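Local coordinates for transcriptional activator II (Enterobacteria phage lambda, PDB 1ZS4), which activates transcription from the phage promoters that drive repressor and integrase synthesis, binding DNA as a homotetramer so that the virus can enter its latent state, at residues C[12-17]-C[55-60]. Residues are numbered along the deposited sequence; the frame is centred on the assembly and turned at random.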
loop_
_atom_site.group_PDB
_atom_site.type_symbol
_atom_site.label_atom_id
_atom_site.label_comp_id
_atom_site.label_asym_id
_atom_site.label_seq_id
_atom_site.Cartn_x
_atom_site.Cartn_y
_atom_site.Cartn_z
ATOM N N LEU C 12 -25.625 -2.473 0.004
ATOM C CA LEU C 12 -26.856 -1.694 0.076
ATOM C C LEU C 12 -27.295 -1.548 1.531
ATOM O O LEU C 12 -27.747 -0.484 1.946
ATOM C CB LEU C 12 -27.961 -2.369 -0.755
ATOM C CG LEU C 12 -27.757 -2.270 -2.284
ATOM C CD1 LEU C 12 -28.620 -3.297 -3.001
ATOM C CD2 LEU C 12 -28.080 -0.837 -2.771
ATOM N N ARG C 13 -27.148 -2.618 2.309
ATOM C CA ARG C 13 -27.533 -2.576 3.727
ATOM C C ARG C 13 -26.665 -1.593 4.526
ATOM O O ARG C 13 -27.164 -0.843 5.377
ATOM C CB ARG C 13 -27.397 -3.955 4.374
ATOM C CG ARG C 13 -27.844 -3.957 5.838
ATOM C CD ARG C 13 -27.606 -5.306 6.517
ATOM N NE ARG C 13 -26.180 -5.507 6.787
ATOM C CZ ARG C 13 -25.510 -4.850 7.728
ATOM N NH1 ARG C 13 -26.132 -3.958 8.489
ATOM N NH2 ARG C 13 -24.214 -5.081 7.907
ATOM N N ILE C 14 -25.367 -1.610 4.239
ATOM C CA ILE C 14 -24.418 -0.741 4.915
ATOM C C ILE C 14 -24.632 0.719 4.491
ATOM O O ILE C 14 -24.611 1.623 5.340
ATOM C CB ILE C 14 -22.955 -1.212 4.633
ATOM C CG1 ILE C 14 -22.710 -2.546 5.357
ATOM C CG2 ILE C 14 -21.941 -0.157 5.103
ATOM C CD1 ILE C 14 -21.488 -3.348 4.889
ATOM N N GLU C 15 -24.852 0.954 3.201
ATOM C CA GLU C 15 -25.068 2.328 2.741
ATOM C C GLU C 15 -26.295 2.900 3.427
ATOM O O GLU C 15 -26.282 4.048 3.867
ATOM C CB GLU C 15 -25.245 2.384 1.217
ATOM C CG GLU C 15 -25.728 3.749 0.724
ATOM C CD GLU C 15 -25.550 3.903 -0.768
ATOM O OE1 GLU C 15 -24.416 4.221 -1.191
ATOM O OE2 GLU C 15 -26.524 3.691 -1.528
ATOM N N SER C 16 -27.348 2.089 3.545
ATOM C CA SER C 16 -28.569 2.550 4.193
ATOM C C SER C 16 -28.288 2.920 5.646
ATOM O O SER C 16 -28.725 3.981 6.130
ATOM C CB SER C 16 -29.666 1.473 4.120
ATOM O OG SER C 16 -30.793 1.890 4.883
ATOM N N ALA C 17 -27.558 2.048 6.347
ATOM C CA ALA C 17 -27.218 2.286 7.750
ATOM C C ALA C 17 -26.367 3.541 7.918
ATOM O O ALA C 17 -26.587 4.331 8.835
ATOM C CB ALA C 17 -26.474 1.090 8.324
ATOM N N LEU C 55 -16.745 -1.303 -0.110
ATOM C CA LEU C 55 -15.513 -1.778 0.533
ATOM C C LEU C 55 -15.821 -2.455 1.873
ATOM O O LEU C 55 -15.284 -3.524 2.174
ATOM C CB LEU C 55 -14.519 -0.636 0.756
ATOM C CG LEU C 55 -13.221 -1.034 1.476
ATOM C CD1 LEU C 55 -12.478 -2.057 0.634
ATOM C CD2 LEU C 55 -12.353 0.194 1.702
ATOM N N LEU C 56 -16.663 -1.825 2.690
ATOM C CA LEU C 56 -17.032 -2.391 3.982
ATOM C C LEU C 56 -17.743 -3.733 3.776
ATOM O O LEU C 56 -17.504 -4.685 4.528
ATOM C CB LEU C 56 -17.937 -1.422 4.756
ATOM C CG LEU C 56 -17.248 -0.144 5.284
ATOM C CD1 LEU C 56 -18.278 0.734 6.020
ATOM C CD2 LEU C 56 -16.117 -0.536 6.237
ATOM N N ALA C 57 -18.612 -3.817 2.770
ATOM C CA ALA C 57 -19.298 -5.081 2.515
ATOM C C ALA C 57 -18.305 -6.184 2.156
ATOM O O ALA C 57 -18.380 -7.289 2.696
ATOM C CB ALA C 57 -20.332 -4.921 1.395
ATOM N N VAL C 58 -17.380 -5.907 1.246
ATOM C CA VAL C 58 -16.395 -6.924 0.876
ATOM C C VAL C 58 -15.611 -7.379 2.107
ATOM O O VAL C 58 -15.366 -8.573 2.294
ATOM C CB VAL C 58 -15.446 -6.384 -0.214
ATOM C CG1 VAL C 58 -14.227 -7.308 -0.386
ATOM C CG2 VAL C 58 -16.215 -6.282 -1.527
ATOM N N LEU C 59 -15.242 -6.434 2.967
ATOM C CA LEU C 59 -14.488 -6.782 4.166
ATOM C C LEU C 59 -15.255 -7.660 5.151
ATOM O O LEU C 59 -14.642 -8.288 6.013
ATOM C CB LEU C 59 -13.980 -5.522 4.875
ATOM C CG LEU C 59 -12.969 -4.710 4.052
ATOM C CD1 LEU C 59 -12.585 -3.440 4.785
ATOM C CD2 LEU C 59 -11.736 -5.571 3.770
ATOM N N GLU C 60 -16.579 -7.720 5.029
ATOM C CA GLU C 60 -17.362 -8.551 5.941
ATOM C C GLU C 60 -17.073 -10.035 5.717
ATOM O O GLU C 60 -17.291 -10.851 6.623
ATOM C CB GLU C 60 -18.872 -8.297 5.775
ATOM C CG GLU C 60 -19.362 -6.949 6.295
ATOM C CD GLU C 60 -20.885 -6.856 6.291
ATOM O OE1 GLU C 60 -21.505 -7.413 5.361
ATOM O OE2 GLU C 60 -21.464 -6.222 7.207
#
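At the edge of the R13 guanidinium, in its plane, sits OE2 of the E60 carboxylate, while I14 CD1 lies over one face of that carboxylate, 3.8 Å from E60 CD. The two flat groups are nearly coplanar, 14° apart, and R13 NH2 lies 3.1 Å from E60 OE2. This is a salt bridge held by one weak, bent hydrogen bond, with an N-H...O angle of 129°. R13 runs extended through CD, and the bend at chi3 (74°) turns NE out of that line; its tip comes nearer E60 than its CB does. R13 NE makes a second salt bridge, to E10 OE2. The guanidinium thus joins two acidic groups that approach each other closely, and its charge would be expected to ease their repulsion.

Beneath the ion pair, I14 is the main apolar side chain between the helices. Its CD1 reaches in against the backbone of helix 49-59, 3.6 Å from A57 N and 4.0 Å from A57 CB, so the salt bridge skirts the apolar contact. The other branch, CG2, meets L56 CD1 at 3.9 Å as the two side chains cross obliquely. The CA atoms of I14 and A57 are the nearest pair across the two segments, 7.1 Å apart. W61 of the second subunit packs on I14, and F52 of that subunit on L56, which ties this core to the subunit interface. The contact joins the first helix, 7-25, to helix 49-59 in the all-helical bundle of a helix-turn-helix DNA-binding domain, whose predicted DNA-binding motif lies in the chain between them.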